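Local coordinates for 1,4-dihydroxy-2-naphthoyl-CoA hydrolase (Escherichia coli, PDB 4K49), which hydrolyses 1,4-dihydroxy-2-naphthoyl-CoA to 1,4-dihydroxy-2-naphthoate and free CoA in menaquinone biosynthesis, and also cleaves a wide range of other acyl-CoA thioesters, at residues 27-30 against 36-39; 59-64 against 116-121; 63-68 against 100-105. All blocks are in the same frame, centred on the assembly; numbering follows the deposited sequence. Where two conformers were deposited one is given.

Contact 1: 27-30 against 36-39; sequences RFEH and LEAT
The ring of Phe28 takes the methyl of Ala38 over one face, with Ala38 CB 3.9 Å from the ring centroid and 17° off the ring normal, a CH-pi contact. The two residues are a non-hydrogen-bonded pair of this antiparallel hairpin, on the same face of the sheet, and a chi1 of -68°, with CG anti to the carbonyl carbon, turns the ring so that its face meets the methyl. The small methyl suits the close approach here, CA of Phe28 and CA of Ala38 being 4.0 Å apart. Leu36 meets the ring more obliquely, its CD2 3.7 Å from Phe28 CE2. Helices 9-14 and 55-72 cover this apolar side.

On the other side of the hairpin the side chains are polar. Glu29 and Thr39 approach at about a right angle, the carboxylate reaching over the end of the threonine; the hydrogen bond from Thr39 OG1 to Glu29 OE2 measures an improbably short 2.4 Å, so its exact length is doubtful. Thr39 OG1 also bonds to Arg97.

Along the hairpin the register slips by one residue: Glu29 and His30 both face Glu37, a classic beta bulge. Glu37 O accepts a bond from Glu29 N at 2.9 Å and a weak one from His30 N at 3.4 Å, while Glu37 N returns a bond to His30 O at 3.0 Å. Glu29 OE1 stands 4.5 Å from Glu37 OE2, two like charges whose repulsion Arg99 may ease slightly through its long, weak ion pair with Glu37.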
loop_
_atom_site.group_PDB
_atom_site.type_symbol
_atom_site.label_atom_id
_atom_site.label_comp_id
_atom_site.label_asym_id
_atom_site.label_seq_id
_atom_site.Cartn_x
_atom_site.Cartn_y
_atom_site.Cartn_z
ATOM N N ARG A 27 -12.352 -5.281 -7.034
ATOM C CA ARG A 27 -13.563 -6.086 -7.176
ATOM C C ARG A 27 -13.329 -7.496 -6.680
ATOM O O ARG A 27 -12.493 -8.227 -7.221
ATOM C CB ARG A 27 -13.997 -6.164 -8.648
ATOM C CG ARG A 27 -14.339 -4.830 -9.285
ATOM C CD ARG A 27 -15.432 -4.106 -8.515
ATOM N NE ARG A 27 -16.722 -4.792 -8.588
ATOM C CZ ARG A 27 -17.778 -4.466 -7.849
ATOM N NH1 ARG A 27 -17.690 -3.468 -6.980
ATOM N NH2 ARG A 27 -18.920 -5.140 -7.973
ATOM N N PHE A 28 -14.081 -7.895 -5.666
ATOM C CA PHE A 28 -14.023 -9.285 -5.242
ATOM C C PHE A 28 -14.767 -10.149 -6.240
ATOM O O PHE A 28 -15.903 -9.845 -6.633
ATOM C CB PHE A 28 -14.557 -9.433 -3.822
ATOM C CG PHE A 28 -13.666 -8.799 -2.804
ATOM C CD1 PHE A 28 -13.725 -7.426 -2.577
ATOM C CD2 PHE A 28 -12.750 -9.566 -2.092
ATOM C CE1 PHE A 28 -12.883 -6.824 -1.653
ATOM C CE2 PHE A 28 -11.902 -8.968 -1.161
ATOM C CZ PHE A 28 -11.970 -7.596 -0.947
ATOM N N GLU A 29 -14.101 -11.209 -6.679
ATOM C CA GLU A 29 -14.634 -12.032 -7.752
ATOM C C GLU A 29 -14.910 -13.476 -7.333
ATOM O O GLU A 29 -15.678 -14.164 -7.990
ATOM C CB GLU A 29 -13.724 -11.958 -8.990
ATOM C CG GLU A 29 -13.740 -10.567 -9.660
ATOM C CD GLU A 29 -12.847 -10.472 -10.878
ATOM O OE1 GLU A 29 -12.489 -11.531 -11.439
ATOM O OE2 GLU A 29 -12.498 -9.332 -11.273
ATOM N N HIS A 30 -14.304 -13.937 -6.241
ATOM C CA HIS A 30 -14.569 -15.304 -5.784
ATOM C C HIS A 30 -14.379 -15.471 -4.287
ATOM O O HIS A 30 -13.365 -15.055 -3.730
ATOM C CB HIS A 30 -13.697 -16.324 -6.541
ATOM C CG HIS A 30 -13.966 -17.751 -6.157
ATOM N ND1 HIS A 30 -13.052 -18.526 -5.473
ATOM C CD2 HIS A 30 -15.051 -18.536 -6.355
ATOM C CE1 HIS A 30 -13.566 -19.725 -5.260
ATOM N NE2 HIS A 30 -14.776 -19.757 -5.790
ATOM N N LEU A 36 -9.965 -16.129 -0.842
ATOM C CA LEU A 36 -10.729 -14.964 -1.262
ATOM C C LEU A 36 -9.939 -14.332 -2.404
ATOM O O LEU A 36 -8.704 -14.285 -2.357
ATOM C CB LEU A 36 -10.902 -14.000 -0.084
ATOM C CG LEU A 36 -11.849 -12.810 -0.247
ATOM C CD1 LEU A 36 -13.240 -13.277 -0.665
ATOM C CD2 LEU A 36 -11.910 -12.002 1.042
ATOM N N GLU A 37 -10.632 -13.872 -3.441
ATOM C CA GLU A 37 -9.961 -13.364 -4.632
ATOM C C GLU A 37 -10.578 -12.043 -5.092
ATOM O O GLU A 37 -11.807 -11.899 -5.133
ATOM C CB GLU A 37 -10.031 -14.410 -5.759
ATOM C CG GLU A 37 -9.488 -13.938 -7.120
ATOM C CD GLU A 37 -9.635 -14.999 -8.206
ATOM O OE1 GLU A 37 -9.069 -16.099 -8.052
ATOM O OE2 GLU A 37 -10.313 -14.734 -9.218
ATOM N N ALA A 38 -9.716 -11.082 -5.425
ATOM C CA ALA A 38 -10.157 -9.777 -5.917
ATOM C C ALA A 38 -9.207 -9.272 -6.998
ATOM O O ALA A 38 -8.017 -9.611 -7.022
ATOM C CB ALA A 38 -10.265 -8.768 -4.777
ATOM N N THR A 39 -9.739 -8.463 -7.906
ATOM C CA THR A 39 -8.919 -7.869 -8.946
ATOM C C THR A 39 -8.889 -6.341 -8.800
ATOM O O THR A 39 -9.700 -5.758 -8.077
ATOM C CB THR A 39 -9.428 -8.254 -10.352
ATOM O OG1 THR A 39 -10.784 -7.820 -10.500
ATOM C CG2 THR A 39 -9.368 -9.766 -10.547
#

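Contact 2: 59-64 against 116-121. With HFQ (2,4-dihydroxyphenacyl coenzyme A), chain F.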
loop_
_atom_site.group_PDB
_atom_site.type_symbol
_atom_site.label_atom_id
_atom_site.label_comp_id
_atom_site.label_asym_id
_atom_site.label_seq_id
_atom_site.Cartn_x
_atom_site.Cartn_y
_atom_site.Cartn_z
ATOM N N VAL A 59 -0.021 -3.331 -2.528
ATOM C CA VAL A 59 -0.216 -3.555 -1.107
ATOM C C VAL A 59 -1.633 -3.162 -0.671
ATOM O O VAL A 59 -2.193 -3.765 0.245
ATOM C CB VAL A 59 0.869 -2.843 -0.280
ATOM C CG1 VAL A 59 0.654 -3.080 1.227
ATOM C CG2 VAL A 59 2.240 -3.343 -0.703
ATOM N N VAL A 60 -2.233 -2.180 -1.334
ATOM C CA VAL A 60 -3.618 -1.841 -1.004
ATOM C C VAL A 60 -4.516 -3.044 -1.303
ATOM O O VAL A 60 -5.377 -3.435 -0.491
ATOM C CB VAL A 60 -4.121 -0.609 -1.771
ATOM C CG1 VAL A 60 -5.615 -0.439 -1.551
ATOM C CG2 VAL A 60 -3.393 0.655 -1.296
ATOM N N LEU A 61 -4.291 -3.650 -2.455
ATOM C CA LEU A 61 -5.037 -4.858 -2.815
ATOM C C LEU A 61 -4.812 -5.972 -1.794
ATOM O O LEU A 61 -5.764 -6.589 -1.331
ATOM C CB LEU A 61 -4.637 -5.328 -4.212
ATOM C CG LEU A 61 -5.351 -6.582 -4.727
ATOM C CD1 LEU A 61 -6.880 -6.420 -4.784
ATOM C CD2 LEU A 61 -4.788 -6.936 -6.078
ATOM N N ALA A 62 -3.553 -6.229 -1.439
ATOM C CA ALA A 62 -3.255 -7.281 -0.470
ATOM C C ALA A 62 -3.903 -7.007 0.887
ATOM O O ALA A 62 -4.522 -7.894 1.484
ATOM C CB ALA A 62 -1.751 -7.463 -0.325
ATOM N N GLU A 63 -3.764 -5.789 1.393
ATOM C CA GLU A 63 -4.339 -5.515 2.700
ATOM C C GLU A 63 -5.874 -5.493 2.647
ATOM O O GLU A 63 -6.523 -5.882 3.610
ATOM C CB GLU A 63 -3.776 -4.235 3.327
ATOM C CG GLU A 63 -4.256 -4.062 4.778
ATOM C CD GLU A 63 -3.306 -3.279 5.651
ATOM O OE1 GLU A 63 -2.141 -3.049 5.260
ATOM O OE2 GLU A 63 -3.729 -2.884 6.753
ATOM N N SER A 64 -6.451 -5.077 1.520
ATOM C CA SER A 64 -7.911 -5.098 1.366
ATOM C C SER A 64 -8.469 -6.521 1.420
ATOM O O SER A 64 -9.450 -6.791 2.128
ATOM C CB SER A 64 -8.340 -4.451 0.039
ATOM O OG SER A 64 -7.953 -3.087 -0.033
ATOM N N ILE A 116 -1.166 -13.254 0.516
ATOM C CA ILE A 116 -1.833 -12.801 -0.684
ATOM C C ILE A 116 -0.835 -12.818 -1.827
ATOM O O ILE A 116 0.205 -12.163 -1.755
ATOM C CB ILE A 116 -2.421 -11.385 -0.523
ATOM C CG1 ILE A 116 -3.349 -11.326 0.695
ATOM C CG2 ILE A 116 -3.175 -10.980 -1.800
ATOM C CD1 ILE A 116 -2.649 -10.865 1.987
ATOM N N GLU A 117 -1.138 -13.577 -2.876
ATOM C CA GLU A 117 -0.327 -13.532 -4.079
ATOM C C GLU A 117 -1.106 -12.796 -5.145
ATOM O O GLU A 117 -2.314 -13.029 -5.324
ATOM C CB GLU A 117 0.024 -14.942 -4.558
ATOM C CG GLU A 117 0.958 -15.697 -3.605
ATOM C CD GLU A 117 1.283 -17.091 -4.105
ATOM O OE1 GLU A 117 0.367 -17.762 -4.640
ATOM O OE2 GLU A 117 2.453 -17.513 -3.965
ATOM N N ILE A 118 -0.415 -11.910 -5.853
ATOM C CA ILE A 118 -1.061 -11.071 -6.860
ATOM C C ILE A 118 -0.434 -11.337 -8.213
ATOM O O ILE A 118 0.795 -11.215 -8.373
ATOM C CB ILE A 118 -0.933 -9.583 -6.507
ATOM C CG1 ILE A 118 -1.646 -9.289 -5.174
ATOM C CG2 ILE A 118 -1.461 -8.707 -7.655
ATOM C CD1 ILE A 118 -1.401 -7.871 -4.661
ATOM N N PHE A 119 -1.287 -11.699 -9.179
ATOM C CA PHE A 119 -0.857 -12.144 -10.509
ATOM C C PHE A 119 -1.305 -11.184 -11.600
ATOM O O PHE A 119 -2.344 -10.516 -11.470
ATOM C CB PHE A 119 -1.461 -13.524 -10.828
ATOM C CG PHE A 119 -1.128 -14.575 -9.819
ATOM C CD1 PHE A 119 -1.956 -14.785 -8.728
ATOM C CD2 PHE A 119 0.018 -15.348 -9.954
ATOM C CE1 PHE A 119 -1.647 -15.746 -7.772
ATOM C CE2 PHE A 119 0.335 -16.318 -9.008
ATOM C CZ PHE A 119 -0.497 -16.518 -7.918
ATOM N N ASP A 120 -0.554 -11.138 -12.701
ATOM C CA ASP A 120 -1.014 -10.380 -13.861
ATOM C C ASP A 120 -1.952 -11.243 -14.706
ATOM O O ASP A 120 -2.284 -12.373 -14.322
ATOM C CB ASP A 120 0.168 -9.820 -14.684
ATOM C CG ASP A 120 1.087 -10.897 -15.229
ATOM O OD1 ASP A 120 0.630 -12.045 -15.424
ATOM O OD2 ASP A 120 2.279 -10.589 -15.497
ATOM N N GLU A 121 -2.368 -10.741 -15.862
ATOM C CA GLU A 121 -3.334 -11.475 -16.684
ATOM C C GLU A 121 -2.790 -12.762 -17.302
ATOM O O GLU A 121 -3.552 -13.587 -17.801
ATOM C CB GLU A 121 -3.936 -10.544 -17.737
ATOM C CG GLU A 121 -4.731 -9.435 -17.087
ATOM C CD GLU A 121 -5.322 -8.459 -18.070
ATOM O OE1 GLU A 121 -4.796 -8.340 -19.200
ATOM O OE2 GLU A 121 -6.321 -7.807 -17.698
HETATM C CB HFQ F . -6.822 -2.708 7.815
HETATM N N1A HFQ F . -9.859 -0.221 19.999
HETATM O O1A HFQ F . -0.927 0.546 23.481
HETATM P P1A HFQ F . -0.904 0.939 21.994
HETATM C C1B HFQ F . -7.397 -2.174 6.468
HETATM O O1B HFQ F . -6.776 -1.237 5.870
HETATM C C1D HFQ F . -5.765 2.269 21.141
HETATM S S1P HFQ F . -7.246 -1.633 9.178
HETATM C C2A HFQ F . -9.497 1.028 19.668
HETATM O O2A HFQ F . 0.089 2.088 21.758
HETATM P P2A HFQ F . -1.320 -1.631 21.090
HETATM C C2B HFQ F . -8.651 -2.706 5.888
HETATM O O2B HFQ F . -12.089 -4.166 4.077
HETATM C C2D HFQ F . -5.041 2.468 22.332
HETATM O O2D HFQ F . -5.856 2.936 23.414
HETATM C C2P HFQ F . -6.315 -0.133 8.990
HETATM N N3A HFQ F . -8.321 1.537 20.080
HETATM O O3A HFQ F . -0.489 -0.275 21.111
HETATM C C3B HFQ F . -8.811 -2.597 4.500
HETATM O O3B HFQ F . -9.541 -3.433 8.040
HETATM C C3D HFQ F . -4.126 3.506 21.963
HETATM O O3D HFQ F . -4.911 4.723 21.859
HETATM P P3D HFQ F . -4.637 6.020 22.836
HETATM C C3P HFQ F . -4.859 -0.190 9.330
HETATM C C4A HFQ F . -7.487 0.791 20.841
HETATM O O4A HFQ F . -0.423 -2.736 20.773
HETATM C C4B HFQ F . -9.952 -3.079 3.911
HETATM C C4D HFQ F . -3.723 3.156 20.628
HETATM O O4D HFQ F . -4.770 2.278 20.126
HETATM N N4P HFQ F . -4.547 -0.690 10.574
HETATM C C5A HFQ F . -7.824 -0.503 21.206
HETATM O O5A HFQ F . -1.976 -1.927 22.443
HETATM C C5B HFQ F . -10.946 -3.677 4.691
HETATM C C5D HFQ F . -2.442 2.440 20.673
HETATM O O5D HFQ F . -2.339 1.390 21.553
HETATM C C5P HFQ F . -4.837 0.036 11.755
HETATM O O5P HFQ F . -5.390 1.195 11.694
HETATM C C6A HFQ F . -9.069 -1.012 20.757
HETATM N N6A HFQ F . -9.477 -2.354 21.097
HETATM O O6A HFQ F . -2.425 -1.444 20.008
HETATM C C6B HFQ F . -10.792 -3.788 6.078
HETATM C C6P HFQ F . -4.489 -0.521 13.114
HETATM N N7A HFQ F . -6.784 -0.990 21.958
HETATM O O7A HFQ F . -5.547 5.849 24.155
HETATM C C7B HFQ F . -9.658 -3.304 6.671
HETATM C C7P HFQ F . -3.607 0.465 13.892
HETATM C C8A HFQ F . -5.837 -0.043 22.076
HETATM O O8A HFQ F . -3.237 6.082 23.215
HETATM N N8P HFQ F . -2.961 -0.067 15.079
HETATM N N9A HFQ F . -6.272 1.039 21.400
HETATM O O9A HFQ F . -5.046 7.294 22.085
HETATM C C9P HFQ F . -3.713 -0.084 16.338
HETATM O O9P HFQ F . -4.817 0.329 16.357
HETATM C CAP HFQ F . -3.003 -0.646 17.558
HETATM O OAP HFQ F . -1.710 -1.048 17.210
HETATM C CBP HFQ F . -3.750 -1.853 18.131
HETATM C CCP HFQ F . -2.861 -2.422 19.148
HETATM C CDP HFQ F . -5.060 -1.371 18.785
HETATM C CEP HFQ F . -4.017 -2.831 17.059
#
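Ala62 and Ile116 meet where the long central helix of the hotdog fold lies against the antiparallel sheet curled round it. The helix 59-64 and strand 116-119 axes come within 8.7 Å, a spacing to which the short side chain of Ala62 is well suited.

The side chains that meet are apolar, and no hydrogen bond crosses between the segments. Ala62 CB lies 4.0 Å from Ile116 CB, and Ile116 bends its outer branch over the helix backbone: with chi2 at 93°, its CD1 comes 3.5 Å from Ala62 O. Beside this pair, Leu61 and Ile118 cross at a slant, Leu61 CD2 standing 3.8 Å from Ile118 CD1. Beta-branched isoleucines suit a strand and present two branches to the helix, and Val98 of the adjoining strand closes round the same Leu61-Ile118 pair.

Polar and ligand contacts lie on the side of the helix turned from this strand. Glu63, probably the nucleophile or proton acceptor, has CG anti to its backbone N and an extended chain, which carries OE2 to 3.3 Å from CB, the methylene of the bound 2,4-dihydroxyphenacyl-CoA. Its other oxygen, OE1, is hydrogen-bonded to His89 of the second subunit, which should help fix the carboxylate's rotation; the active site is thus built from both chains. Ser64 packs its CA 3.8 Å from ligand C4B, and its OG is hydrogen-bonded to His54 NE2 of the second subunit. Ser64 OG donates to Val60 O at 2.6 Å, reaching the carbonyl from the face opposite to the one used by Ser64 N.

Contact 3: 63-68 against 100-105; sequences ESIGSV and GVCKPL. With HFQ (2,4-dihydroxyphenacyl coenzyme A), chain F.
Over one face of the peptide group that follows Gly100 sits the end of Ile65: its CD1 is 3.5 Å from Gly100 O and lies above the peptide plane. Because Gly100 has no side chain, this methyl can settle directly on the strand backbone. The second flat group is the dihydroxyphenyl ring of the bound ligand, on another side of the helix. Ser67 lies over one face of it, CB being 3.3 Å from ring atom C7B; on the same side of the ring plane, farther out, Val68 CB comes 3.8 Å from the hydroxyl oxygen O2B.

The two surfaces belong to one helix, the "sausage" of the hotdog fold. Segment 63-68 runs at 33° to strand 100-104, part of the sheet that forms the "bun". The helical periodicity turns Ile65 and Gly66 to the sheet while Ser67 and Val68 line the pocket. Ile65 places CG2 anti to its backbone N (chi1, to CG1, is -55°), and this branch presses on Cys102 at only 3.3 Å from its CB, a tight carbon-carbon contact. Cys102, with SG anti to its own backbone N, directs the sulfur at the helix, where Gly66 offers its CA at 3.8 Å from SG. Trp114 and Ile116 of the adjoining strand also pack on Cys102.

On the pocket side Ser67 turns its hydroxyl back on the helix, OG donating to Glu63 O at 2.7 Å. Ser67 N bonds to that same oxygen from the opposite face of the carbonyl, so two donors from one residue grip Glu63 O beside the ligand.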
loop_
_atom_site.group_PDB
_atom_site.type_symbol
_atom_site.label_atom_id
_atom_site.label_comp_id
_atom_site.label_asym_id
_atom_site.label_seq_id
_atom_site.Cartn_x
_atom_site.Cartn_y
_atom_site.Cartn_z
ATOM N N GLU A 63 -3.764 -5.789 1.393
ATOM C CA GLU A 63 -4.339 -5.515 2.700
ATOM C C GLU A 63 -5.874 -5.493 2.647
ATOM O O GLU A 63 -6.523 -5.882 3.610
ATOM C CB GLU A 63 -3.776 -4.235 3.327
ATOM C CG GLU A 63 -4.256 -4.062 4.778
ATOM C CD GLU A 63 -3.306 -3.279 5.651
ATOM O OE1 GLU A 63 -2.141 -3.049 5.260
ATOM O OE2 GLU A 63 -3.729 -2.884 6.753
ATOM N N SER A 64 -6.451 -5.077 1.520
ATOM C CA SER A 64 -7.911 -5.098 1.366
ATOM C C SER A 64 -8.469 -6.521 1.420
ATOM O O SER A 64 -9.450 -6.791 2.128
ATOM C CB SER A 64 -8.340 -4.451 0.039
ATOM O OG SER A 64 -7.953 -3.087 -0.033
ATOM N N ILE A 65 -7.856 -7.433 0.668
ATOM C CA ILE A 65 -8.350 -8.807 0.630
ATOM C C ILE A 65 -8.090 -9.496 1.971
ATOM O O ILE A 65 -9.009 -10.063 2.570
ATOM C CB ILE A 65 -7.699 -9.626 -0.499
ATOM C CG1 ILE A 65 -7.877 -8.924 -1.846
ATOM C CG2 ILE A 65 -8.317 -11.034 -0.576
ATOM C CD1 ILE A 65 -7.145 -9.658 -2.967
ATOM N N GLY A 66 -6.851 -9.428 2.456
ATOM C CA GLY A 66 -6.501 -10.074 3.714
ATOM C C GLY A 66 -7.295 -9.580 4.919
ATOM O O GLY A 66 -7.723 -10.378 5.769
ATOM N N SER A 67 -7.506 -8.269 5.006
ATOM C CA SER A 67 -8.246 -7.698 6.128
ATOM C C SER A 67 -9.711 -8.117 6.103
ATOM O O SER A 67 -10.295 -8.413 7.150
ATOM C CB SER A 67 -8.166 -6.168 6.128
ATOM O OG SER A 67 -6.844 -5.682 6.298
ATOM N N VAL A 68 -10.339 -8.114 4.934
ATOM C CA VAL A 68 -11.759 -8.464 4.930
ATOM C C VAL A 68 -11.920 -9.971 5.091
ATOM O O VAL A 68 -12.874 -10.436 5.715
ATOM C CB VAL A 68 -12.535 -7.890 3.714
ATOM C CG1 VAL A 68 -12.299 -8.707 2.474
ATOM C CG2 VAL A 68 -14.032 -7.852 4.027
ATOM N N GLY A 100 -5.494 -10.730 -7.013
ATOM C CA GLY A 100 -4.898 -11.192 -5.769
ATOM C C GLY A 100 -5.660 -12.381 -5.213
ATOM O O GLY A 100 -6.893 -12.387 -5.203
ATOM N N VAL A 101 -4.920 -13.396 -4.773
ATOM C CA VAL A 101 -5.506 -14.581 -4.162
ATOM C C VAL A 101 -5.005 -14.698 -2.736
ATOM O O VAL A 101 -3.790 -14.706 -2.483
ATOM C CB VAL A 101 -5.104 -15.865 -4.921
ATOM C CG1 VAL A 101 -5.715 -17.089 -4.242
ATOM C CG2 VAL A 101 -5.525 -15.780 -6.386
ATOM N N CYS A 102 -5.946 -14.789 -1.806
ATOM C CA CYS A 102 -5.623 -14.744 -0.398
ATOM C C CYS A 102 -5.968 -16.057 0.261
ATOM O O CYS A 102 -7.065 -16.589 0.069
ATOM C CB CYS A 102 -6.413 -13.623 0.254
ATOM S SG CYS A 102 -6.227 -13.410 2.009
ATOM N N LYS A 103 -5.020 -16.567 1.040
ATOM C CA LYS A 103 -5.190 -17.796 1.800
ATOM C C LYS A 103 -4.720 -17.580 3.235
ATOM O O LYS A 103 -3.823 -16.770 3.488
ATOM C CB LYS A 103 -4.387 -18.927 1.157
ATOM C CG LYS A 103 -4.752 -19.207 -0.289
ATOM C CD LYS A 103 -3.859 -20.291 -0.889
ATOM C CE LYS A 103 -4.102 -20.434 -2.377
ATOM N NZ LYS A 103 -3.166 -21.416 -2.980
ATOM N N PRO A 104 -5.313 -18.305 4.192
ATOM C CA PRO A 104 -4.857 -18.126 5.575
ATOM C C PRO A 104 -3.566 -18.878 5.863
ATOM O O PRO A 104 -3.380 -19.998 5.377
ATOM C CB PRO A 104 -5.994 -18.751 6.390
ATOM C CG PRO A 104 -6.518 -19.850 5.491
ATOM C CD PRO A 104 -6.412 -19.288 4.089
ATOM N N LEU A 105 -2.680 -18.260 6.643
ATOM C CA LEU A 105 -1.516 -18.942 7.193
ATOM C C LEU A 105 -1.723 -19.213 8.682
ATOM O O LEU A 105 -1.213 -20.193 9.224
ATOM C CB LEU A 105 -0.248 -18.105 6.990
ATOM C CG LEU A 105 0.166 -17.803 5.541
ATOM C CD1 LEU A 105 1.390 -16.895 5.501
ATOM C CD2 LEU A 105 0.444 -19.085 4.762
HETATM C CB HFQ F . -6.822 -2.708 7.815
HETATM N N1A HFQ F . -9.859 -0.221 19.999
HETATM O O1A HFQ F . -0.927 0.546 23.481
HETATM P P1A HFQ F . -0.904 0.939 21.994
HETATM C C1B HFQ F . -7.397 -2.174 6.468
HETATM O O1B HFQ F . -6.776 -1.237 5.870
HETATM C C1D HFQ F . -5.765 2.269 21.141
HETATM S S1P HFQ F . -7.246 -1.633 9.178
HETATM C C2A HFQ F . -9.497 1.028 19.668
HETATM O O2A HFQ F . 0.089 2.088 21.758
HETATM P P2A HFQ F . -1.320 -1.631 21.090
HETATM C C2B HFQ F . -8.651 -2.706 5.888
HETATM O O2B HFQ F . -12.089 -4.166 4.077
HETATM C C2D HFQ F . -5.041 2.468 22.332
HETATM O O2D HFQ F . -5.856 2.936 23.414
HETATM C C2P HFQ F . -6.315 -0.133 8.990
HETATM N N3A HFQ F . -8.321 1.537 20.080
HETATM O O3A HFQ F . -0.489 -0.275 21.111
HETATM C C3B HFQ F . -8.811 -2.597 4.500
HETATM O O3B HFQ F . -9.541 -3.433 8.040
HETATM C C3D HFQ F . -4.126 3.506 21.963
HETATM O O3D HFQ F . -4.911 4.723 21.859
HETATM P P3D HFQ F . -4.637 6.020 22.836
HETATM C C3P HFQ F . -4.859 -0.190 9.330
HETATM C C4A HFQ F . -7.487 0.791 20.841
HETATM O O4A HFQ F . -0.423 -2.736 20.773
HETATM C C4B HFQ F . -9.952 -3.079 3.911
HETATM C C4D HFQ F . -3.723 3.156 20.628
HETATM O O4D HFQ F . -4.770 2.278 20.126
HETATM N N4P HFQ F . -4.547 -0.690 10.574
HETATM C C5A HFQ F . -7.824 -0.503 21.206
HETATM O O5A HFQ F . -1.976 -1.927 22.443
HETATM C C5B HFQ F . -10.946 -3.677 4.691
HETATM C C5D HFQ F . -2.442 2.440 20.673
HETATM O O5D HFQ F . -2.339 1.390 21.553
HETATM C C5P HFQ F . -4.837 0.036 11.755
HETATM O O5P HFQ F . -5.390 1.195 11.694
HETATM C C6A HFQ F . -9.069 -1.012 20.757
HETATM N N6A HFQ F . -9.477 -2.354 21.097
HETATM O O6A HFQ F . -2.425 -1.444 20.008
HETATM C C6B HFQ F . -10.792 -3.788 6.078
HETATM C C6P HFQ F . -4.489 -0.521 13.114
HETATM N N7A HFQ F . -6.784 -0.990 21.958
HETATM O O7A HFQ F . -5.547 5.849 24.155
HETATM C C7B HFQ F . -9.658 -3.304 6.671
HETATM C C7P HFQ F . -3.607 0.465 13.892
HETATM C C8A HFQ F . -5.837 -0.043 22.076
HETATM O O8A HFQ F . -3.237 6.082 23.215
HETATM N N8P HFQ F . -2.961 -0.067 15.079
HETATM N N9A HFQ F . -6.272 1.039 21.400
HETATM O O9A HFQ F . -5.046 7.294 22.085
HETATM C C9P HFQ F . -3.713 -0.084 16.338
HETATM O O9P HFQ F . -4.817 0.329 16.357
HETATM C CAP HFQ F . -3.003 -0.646 17.558
HETATM O OAP HFQ F . -1.710 -1.048 17.210
HETATM C CBP HFQ F . -3.750 -1.853 18.131
HETATM C CCP HFQ F . -2.861 -2.422 19.148
HETATM C CDP HFQ F . -5.060 -1.371 18.785
HETATM C CEP HFQ F . -4.017 -2.831 17.059
#

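Overall arrangement
Contacts 2 and 3 set neighbouring strands of one curled sheet against its central helix; contact 1 is a hairpin in the same sheet. With centres about 8 Å apart, contacts 2 and 3 use overlapping parts of helix 55-72 and share Glu63 and Ser64; their strands are paired through Glu117 O and Val101 N, 2.7 Å apart. Contact 1 lies about 10 Å from each, centre to centre, and extends the sheet on the far side of strand 97-104, with Ala38 O 2.8 Å from Gly100 N. Its Phe28 side chain, CZ 3.6 Å from Val68 CG1, stands about 6 Å from the ligand, whose pocket is lined by Glu63, Ser64, Ser67 and Val68 of the shared helix.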